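Local coordinates for TRAS1 ORF2p (Bombyx mori, PDB 1WDU), which serves as the N-terminal endonuclease domain of a telomere-specific non-LTR retrotransposon protein and probably nicks target DNA, at residues A[83-88]-A[104-109]; A[146-151]-A[213-218]. The protein carries 1 engineered substitution. All coordinates share one frame; numbering follows the deposited sequence.

Contact 1 of 2, residues A[83-88]-A[104-109]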
ATOM      1  N   ALA A  83       6.804   6.234   3.532  1.00 29.62           N
ATOM      2  CA  ALA A  83       6.320   5.221   2.604  1.00 28.40           C
ATOM      3  C   ALA A  83       7.396   4.753   1.628  1.00 29.14           C
ATOM      4  O   ALA A  83       8.310   5.495   1.266  1.00 29.32           O
ATOM      5  CB  ALA A  83       5.129   5.748   1.845  1.00 25.70           C
ATOM      6  N   ALA A  84       7.286   3.499   1.215  1.00 28.89           N
ATOM      7  CA  ALA A  84       8.245   2.943   0.286  1.00 27.34           C
ATOM      8  C   ALA A  84       7.676   1.736  -0.429  1.00 27.15           C
ATOM      9  O   ALA A  84       6.697   1.127   0.007  1.00 25.23           O
ATOM     10  CB  ALA A  84       9.517   2.561   1.015  1.00 27.38           C
ATOM     11  N   ILE A  85       8.300   1.402  -1.547  1.00 27.37           N
ATOM     12  CA  ILE A  85       7.884   0.252  -2.313  1.00 27.79           C
ATOM     13  C   ILE A  85       9.108  -0.630  -2.554  1.00 29.48           C
ATOM     14  O   ILE A  85      10.103  -0.193  -3.135  1.00 31.01           O
ATOM     15  CB  ILE A  85       7.244   0.682  -3.647  1.00 23.54           C
ATOM     16  CG1 ILE A  85       5.938   1.440  -3.362  1.00 24.39           C
ATOM     17  CG2 ILE A  85       6.994  -0.536  -4.519  1.00 25.71           C
ATOM     18  CD1 ILE A  85       5.217   1.978  -4.599  1.00 16.47           C
ATOM     19  N   ALA A  86       9.040  -1.868  -2.078  1.00 30.40           N
ATOM     20  CA  ALA A  86      10.141  -2.813  -2.253  1.00 29.46           C
ATOM     21  C   ALA A  86       9.824  -3.799  -3.370  1.00 29.54           C
ATOM     22  O   ALA A  86       8.751  -4.406  -3.405  1.00 31.16           O
ATOM     23  CB  ALA A  86      10.394  -3.571  -0.954  1.00 28.35           C
ATOM     24  N   VAL A  87      10.760  -3.949  -4.293  1.00 30.41           N
ATOM     25  CA  VAL A  87      10.588  -4.880  -5.391  1.00 32.16           C
ATOM     26  C   VAL A  87      11.588  -6.012  -5.186  1.00 33.88           C
ATOM     27  O   VAL A  87      12.797  -5.809  -5.299  1.00 36.46           O
ATOM     28  CB  VAL A  87      10.839  -4.197  -6.752  1.00 31.55           C
ATOM     29  CG1 VAL A  87      10.620  -5.195  -7.878  1.00 30.63           C
ATOM     30  CG2 VAL A  87       9.894  -2.995  -6.917  1.00 27.45           C
ATOM     31  N   PHE A  88      11.083  -7.195  -4.852  1.00 34.94           N
ATOM     32  CA  PHE A  88      11.942  -8.355  -4.630  1.00 36.87           C
ATOM     33  C   PHE A  88      12.203  -9.119  -5.929  1.00 38.34           C
ATOM     34  O   PHE A  88      13.179  -9.864  -6.040  1.00 36.67           O
ATOM     35  CB  PHE A  88      11.314  -9.295  -3.589  1.00 35.39           C
ATOM     36  CG  PHE A  88      10.994  -8.621  -2.286  1.00 34.98           C
ATOM     37  CD1 PHE A  88       9.755  -8.005  -2.089  1.00 36.24           C
ATOM     38  CD2 PHE A  88      11.947  -8.544  -1.280  1.00 33.50           C
ATOM     39  CE1 PHE A  88       9.473  -7.316  -0.903  1.00 32.48           C
ATOM     40  CE2 PHE A  88      11.680  -7.860  -0.094  1.00 31.90           C
ATOM     41  CZ  PHE A  88      10.440  -7.244   0.093  1.00 32.86           C
ATOM     42  N   ASN A 104       4.640  11.629   1.626  1.00 39.35           N
ATOM     43  CA  ASN A 104       3.622  10.691   2.099  1.00 38.37           C
ATOM     44  C   ASN A 104       3.295   9.571   1.124  1.00 37.60           C
ATOM     45  O   ASN A 104       2.727   8.550   1.518  1.00 37.70           O
ATOM     46  CB  ASN A 104       2.328  11.433   2.448  1.00 40.00           C
ATOM     47  CG  ASN A 104       2.490  12.367   3.627  1.00 43.26           C
ATOM     48  OD1 ASN A 104       2.833  13.543   3.467  1.00 45.73           O
ATOM     49  ND2 ASN A 104       2.263  11.842   4.831  1.00 43.01           N
ATOM     50  N   ILE A 105       3.620   9.759  -0.153  1.00 36.23           N
ATOM     51  CA  ILE A 105       3.349   8.718  -1.130  1.00 34.49           C
ATOM     52  C   ILE A 105       4.523   8.497  -2.068  1.00 35.51           C
ATOM     53  O   ILE A 105       5.310   9.420  -2.347  1.00 35.29           O
ATOM     54  CB  ILE A 105       2.091   9.009  -2.013  1.00 34.56           C
ATOM     55  CG1 ILE A 105       2.432  10.034  -3.091  1.00 33.77           C
ATOM     56  CG2 ILE A 105       0.912   9.484  -1.155  1.00 30.06           C
ATOM     57  CD1 ILE A 105       1.351  10.155  -4.149  1.00 34.36           C
ATOM     58  N   VAL A 106       4.651   7.256  -2.522  1.00 33.18           N
ATOM     59  CA  VAL A 106       5.693   6.896  -3.464  1.00 31.71           C
ATOM     60  C   VAL A 106       4.963   6.122  -4.565  1.00 30.45           C
ATOM     61  O   VAL A 106       4.160   5.215  -4.302  1.00 27.70           O
ATOM     62  CB  VAL A 106       6.831   6.061  -2.789  1.00 33.46           C
ATOM     63  CG1 VAL A 106       6.310   4.718  -2.309  1.00 34.27           C
ATOM     64  CG2 VAL A 106       7.999   5.890  -3.770  1.00 33.62           C
ATOM     65  N   VAL A 107       5.207   6.537  -5.800  1.00 27.99           N
ATOM     66  CA  VAL A 107       4.555   5.942  -6.949  1.00 27.78           C
ATOM     67  C   VAL A 107       5.591   5.270  -7.836  1.00 31.64           C
ATOM     68  O   VAL A 107       6.620   5.868  -8.198  1.00 29.32           O
ATOM     69  CB  VAL A 107       3.800   7.024  -7.765  1.00 27.26           C
ATOM     70  CG1 VAL A 107       3.005   6.375  -8.894  1.00 25.78           C
ATOM     71  CG2 VAL A 107       2.886   7.835  -6.837  1.00 21.74           C
ATOM     72  N   VAL A 108       5.307   4.024  -8.194  1.00 33.20           N
ATOM     73  CA  VAL A 108       6.213   3.255  -9.028  1.00 36.88           C
ATOM     74  C   VAL A 108       5.462   2.361  -9.995  1.00 37.91           C
ATOM     75  O   VAL A 108       4.511   1.682  -9.604  1.00 38.62           O
ATOM     76  CB  VAL A 108       7.139   2.388  -8.148  1.00 36.50           C
ATOM     77  CG1 VAL A 108       7.483   1.096  -8.850  1.00 37.61           C
ATOM     78  CG2 VAL A 108       8.399   3.170  -7.812  1.00 35.89           C
ATOM     79  N   GLY A 109       5.892   2.367 -11.257  1.00 37.93           N
ATOM     80  CA  GLY A 109       5.266   1.518 -12.252  1.00 35.33           C
ATOM     81  C   GLY A 109       6.040   0.215 -12.416  1.00 35.39           C
ATOM     82  O   GLY A 109       7.259   0.188 -12.235  1.00 33.52           O
TER

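Contact 2 of 2, residues A[146-151]-A[213-218]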
ATOM      1  N   PRO A 146      -6.575   6.736 -16.044  1.00 58.55           N
ATOM      2  CA  PRO A 146      -7.657   6.154 -15.241  1.00 57.46           C
ATOM      3  C   PRO A 146      -7.667   4.625 -15.215  1.00 56.38           C
ATOM      4  O   PRO A 146      -8.688   4.010 -14.893  1.00 56.37           O
ATOM      5  CB  PRO A 146      -8.899   6.709 -15.913  1.00 57.45           C
ATOM      6  CG  PRO A 146      -8.508   6.620 -17.354  1.00 58.71           C
ATOM      7  CD  PRO A 146      -7.092   7.178 -17.353  1.00 58.52           C
ATOM      8  N   LYS A 147      -6.540   4.014 -15.558  1.00 55.31           N
ATOM      9  CA  LYS A 147      -6.441   2.557 -15.571  1.00 53.45           C
ATOM     10  C   LYS A 147      -5.120   2.061 -14.992  1.00 50.66           C
ATOM     11  O   LYS A 147      -4.159   2.819 -14.871  1.00 50.01           O
ATOM     12  CB  LYS A 147      -6.575   2.029 -17.004  1.00 55.91           C
ATOM     13  CG  LYS A 147      -7.951   2.194 -17.628  1.00 58.41           C
ATOM     14  CD  LYS A 147      -7.998   1.579 -19.026  1.00 60.57           C
ATOM     15  CE  LYS A 147      -7.038   2.282 -19.987  1.00 62.21           C
ATOM     16  NZ  LYS A 147      -7.093   1.724 -21.375  1.00 63.17           N
ATOM     17  N   ARG A 148      -5.085   0.782 -14.632  1.00 48.20           N
ATOM     18  CA  ARG A 148      -3.874   0.167 -14.104  1.00 45.13           C
ATOM     19  C   ARG A 148      -3.329   0.841 -12.841  1.00 41.81           C
ATOM     20  O   ARG A 148      -2.126   1.040 -12.714  1.00 40.65           O
ATOM     21  CB  ARG A 148      -2.797   0.185 -15.191  1.00 47.73           C
ATOM     22  CG  ARG A 148      -3.233  -0.440 -16.497  1.00 49.35           C
ATOM     23  CD  ARG A 148      -3.458  -1.925 -16.323  1.00 52.52           C
ATOM     24  NE  ARG A 148      -4.211  -2.488 -17.438  1.00 55.97           N
ATOM     25  CZ  ARG A 148      -4.522  -3.772 -17.548  1.00 57.24           C
ATOM     26  NH1 ARG A 148      -4.137  -4.623 -16.607  1.00 58.54           N
ATOM     27  NH2 ARG A 148      -5.220  -4.205 -18.588  1.00 57.28           N
ATOM     28  N   LEU A 149      -4.207   1.200 -11.916  1.00 38.64           N
ATOM     29  CA  LEU A 149      -3.764   1.828 -10.683  1.00 37.05           C
ATOM     30  C   LEU A 149      -4.081   0.958  -9.469  1.00 34.71           C
ATOM     31  O   LEU A 149      -5.163   0.385  -9.383  1.00 36.74           O
ATOM     32  CB  LEU A 149      -4.433   3.198 -10.497  1.00 37.90           C
ATOM     33  CG  LEU A 149      -4.227   4.314 -11.531  1.00 38.28           C
ATOM     34  CD1 LEU A 149      -4.823   5.611 -10.979  1.00 37.29           C
ATOM     35  CD2 LEU A 149      -2.751   4.512 -11.828  1.00 36.79           C
ATOM     36  N   ILE A 150      -3.124   0.855  -8.550  1.00 31.05           N
ATOM     37  CA  ILE A 150      -3.300   0.107  -7.300  1.00 29.31           C
ATOM     38  C   ILE A 150      -2.670   0.936  -6.180  1.00 28.57           C
ATOM     39  O   ILE A 150      -1.498   1.314  -6.264  1.00 25.22           O
ATOM     40  CB  ILE A 150      -2.588  -1.274  -7.297  1.00 29.19           C
ATOM     41  CG1 ILE A 150      -3.083  -2.151  -8.450  1.00 31.00           C
ATOM     42  CG2 ILE A 150      -2.873  -1.989  -5.978  1.00 25.78           C
ATOM     43  CD1 ILE A 150      -2.367  -3.511  -8.531  1.00 29.45           C
ATOM     44  N   PHE A 151      -3.452   1.215  -5.141  1.00 28.78           N
ATOM     45  CA  PHE A 151      -2.983   2.000  -4.005  1.00 28.48           C
ATOM     46  C   PHE A 151      -3.051   1.148  -2.769  1.00 28.47           C
ATOM     47  O   PHE A 151      -3.996   0.388  -2.587  1.00 28.79           O
ATOM     48  CB  PHE A 151      -3.874   3.219  -3.728  1.00 29.99           C
ATOM     49  CG  PHE A 151      -3.871   4.259  -4.805  1.00 29.83           C
ATOM     50  CD1 PHE A 151      -4.545   4.043  -6.004  1.00 28.37           C
ATOM     51  CD2 PHE A 151      -3.240   5.489  -4.594  1.00 28.11           C
ATOM     52  CE1 PHE A 151      -4.597   5.043  -6.980  1.00 27.49           C
ATOM     53  CE2 PHE A 151      -3.282   6.490  -5.561  1.00 27.38           C
ATOM     54  CZ  PHE A 151      -3.966   6.264  -6.760  1.00 27.71           C
ATOM     55  N   THR A 213      -8.164   0.947  -9.661  1.00 40.27           N
ATOM     56  CA  THR A 213      -9.043   1.346 -10.751  1.00 42.37           C
ATOM     57  C   THR A 213      -9.911   0.126 -11.076  1.00 44.75           C
ATOM     58  O   THR A 213      -9.541  -1.003 -10.753  1.00 46.20           O
ATOM     59  CB  THR A 213      -8.230   1.728 -11.992  1.00 40.40           C
ATOM     60  OG1 THR A 213      -7.215   0.739 -12.209  1.00 40.52           O
ATOM     61  CG2 THR A 213      -7.585   3.089 -11.809  1.00 39.27           C
ATOM     62  N   GLU A 214     -11.058   0.352 -11.709  1.00 47.38           N
ATOM     63  CA  GLU A 214     -11.984  -0.732 -12.054  1.00 49.33           C
ATOM     64  C   GLU A 214     -11.328  -1.882 -12.821  1.00 47.98           C
ATOM     65  O   GLU A 214     -11.517  -3.051 -12.481  1.00 47.68           O
ATOM     66  CB  GLU A 214     -13.158  -0.161 -12.867  1.00 52.37           C
ATOM     67  CG  GLU A 214     -14.167  -1.186 -13.391  1.00 57.78           C
ATOM     68  CD  GLU A 214     -15.005  -1.817 -12.292  1.00 61.46           C
ATOM     69  OE1 GLU A 214     -15.599  -1.064 -11.488  1.00 64.07           O
ATOM     70  OE2 GLU A 214     -15.080  -3.066 -12.236  1.00 62.84           O
ATOM     71  N   ASP A 215     -10.551  -1.543 -13.845  1.00 48.21           N
ATOM     72  CA  ASP A 215      -9.876  -2.534 -14.680  1.00 48.84           C
ATOM     73  C   ASP A 215      -8.968  -3.505 -13.925  1.00 48.93           C
ATOM     74  O   ASP A 215      -8.648  -4.572 -14.434  1.00 49.58           O
ATOM     75  CB  ASP A 215      -9.068  -1.825 -15.777  1.00 50.78           C
ATOM     76  CG  ASP A 215      -7.789  -1.175 -15.246  1.00 52.43           C
ATOM     77  OD1 ASP A 215      -6.757  -1.875 -15.146  1.00 54.28           O
ATOM     78  OD2 ASP A 215      -7.818   0.031 -14.926  1.00 49.98           O
ATOM     79  N   MET A 216      -8.551  -3.146 -12.714  1.00 49.96           N
ATOM     80  CA  MET A 216      -7.677  -4.024 -11.942  1.00 49.48           C
ATOM     81  C   MET A 216      -8.432  -5.190 -11.339  1.00 49.77           C
ATOM     82  O   MET A 216      -7.864  -6.264 -11.129  1.00 50.54           O
ATOM     83  CB  MET A 216      -6.938  -3.239 -10.861  1.00 48.32           C
ATOM     84  CG  MET A 216      -5.833  -2.370 -11.432  1.00 47.34           C
ATOM     85  SD  MET A 216      -4.780  -3.319 -12.559  1.00 47.84           S
ATOM     86  CE  MET A 216      -4.095  -4.545 -11.416  1.00 47.16           C
ATOM     87  N   LEU A 217      -9.708  -4.982 -11.039  1.00 50.35           N
ATOM     88  CA  LEU A 217     -10.519  -6.078 -10.528  1.00 51.50           C
ATOM     89  C   LEU A 217     -10.492  -7.046 -11.710  1.00 52.04           C
ATOM     90  O   LEU A 217     -10.625  -6.611 -12.852  1.00 53.42           O
ATOM     91  CB  LEU A 217     -11.947  -5.602 -10.259  1.00 50.46           C
ATOM     92  CG  LEU A 217     -12.255  -4.908  -8.931  1.00 49.37           C
ATOM     93  CD1 LEU A 217     -11.218  -3.864  -8.620  1.00 49.24           C
ATOM     94  CD2 LEU A 217     -13.637  -4.278  -9.008  1.00 49.52           C
ATOM     95  N   ASP A 218     -10.304  -8.334 -11.436  1.00 52.67           N
ATOM     96  CA  ASP A 218     -10.220  -9.390 -12.462  1.00 54.20           C
ATOM     97  C   ASP A 218      -8.763  -9.812 -12.610  1.00 53.73           C
ATOM     98  O   ASP A 218      -8.458 -10.844 -13.213  1.00 53.24           O
ATOM     99  CB  ASP A 218     -10.736  -8.930 -13.838  1.00 56.40           C
ATOM    100  CG  ASP A 218     -12.251  -8.953 -13.940  1.00 58.27           C
ATOM    101  OD1 ASP A 218     -12.770  -8.744 -15.059  1.00 58.03           O
ATOM    102  OD2 ASP A 218     -12.923  -9.180 -12.910  1.00 59.14           O
TER

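Contact 1 of 2, residues A[83-88]-A[104-109]
The flat side-chain groups both turn elsewhere: the carboxamide of Asn104 gives its ND2 to Tyr123 O and Glu125 OE2, while the Phe88 side chain touches Ala49 and Val68. What Asn104 offers the other strand is its backbone carbonyl, with Ala83 CB standing 3.7 Å from Asn104 O. From there the side-chain contacts are aliphatic. Val106 holds CG1 in the crowded position between its backbone N and carbonyl carbon (chi1 65°), and this one methyl does most of the work. Val106 CG1 comes within 3.7 Å of Ala84 CA, tucked against the backbone, and it meets Ile85 CG1 at 3.5 Å where the two side chains cross obliquely. Ile85 has CG1 beside its backbone N (chi1 -66°) and an extended chi2, so CD1 is carried across the gap. There Ile85 CD1 sits 3.4 Å from Val106 O and 4.1 Å from Val108 CB, spanning two residues on the same side of the strand.

This is the inner interface of the four-layered alpha/beta sandwich of the DNase I-like fold. Strand 83-87 belongs to one sheet and strand 105-111 to the other, and they meet face to face, running in nearly the same direction at 26°, without hydrogen bonds between them. Their axes approach to 6.0 Å, and Ala83 presents only a methyl to the other strand. Each strand finds its backbone partners within its own sheet: Ile85 pairs with Phe71 on one side, and Ala84 with Ile51 on the other. Ser121, from strand 116-123, touches both Ile85 and Val106, and its OG makes a weak hydrogen bond with Ala84 O. On the outer face of the 105-111 strand, Ile105 and Val107 pack on Val140 of helix 131-142.

Contact 2 of 2, residues A[146-151]-A[213-218]
Asp215 sits at the centre, its carboxylate turned onto the backbone N-H of Arg148. Asp215 OD2 takes the stronger bond, 2.8 Å from Arg148 N on its syn lone pair, while OD1 receives only a weak one from the same nitrogen. Thr213 OG1 is a second donor to Asp215 OD2, at 2.9 Å, approaching from above the carboxylate plane. That hydroxyl is an acceptor too: Leu149 N points at Thr213 OG1 almost in line (3.1 Å, 175°). Thr213 N returns a bond to Leu149 O at 3.1 Å, so Thr213 grips both polar backbone atoms of one residue. Thr213 CG2 lies 3.4 Å from Leu149 CB.

The Arg148 side chain bends at chi2 and passes across the acid. Asp215 OD1 lies over one face of the guanidinium, 3.5 Å from Arg148 NE, a salt bridge of charges alone, with no N-H aimed at the oxygen; this proximity would probably favour the ionised acid. An alanine in place of Asp215 would remove both acceptor oxygens, and would probably leave the Arg148 N-H and the Thr213 hydroxyl without these partners and loosen the hold on segment 146-148.

Next to this polar group, Met216 folds back through two bends. Its CG lies against Leu149 O, and Met216 CE meets Ile150 CD1 at 3.5 Å, the two chains crossing at about a right angle. Further out, Ile117 touches both Met216 and Ile150, Phe239 and Ile241 reach Ile150 from the other sheet, and backbone bonds to Thr118 hold Arg148 and Ile150 from the neighbouring strand. The bond from Thr213 to Leu149 continues the antiparallel pairing of strands 149-154 and 204-212; the short 3-10 segment 214-216 follows, packed against the start of strand 149-154 in this DNase I-like sandwich.

Contact 1 closes before contact 2 opens along the chain, and their centres lie about 17 Å apart, with nearest atoms about 6 Å apart and no touch between them. They share one sheet: strand 105-111 of contact 1 and strand 149-154 of contact 2 lie on the two sides of strand 116-123, antiparallel to it in the first case and parallel in the second. Helix 131-142 packs on residues of both. Contact 1 is wholly buried and joins this sheet to its opposite number, whereas contact 2 is only partly buried. One therefore holds the layers of the endonuclease domain together, and the other fastens the loop between strands 204-212 and 220-225 to the start of strand 149-154.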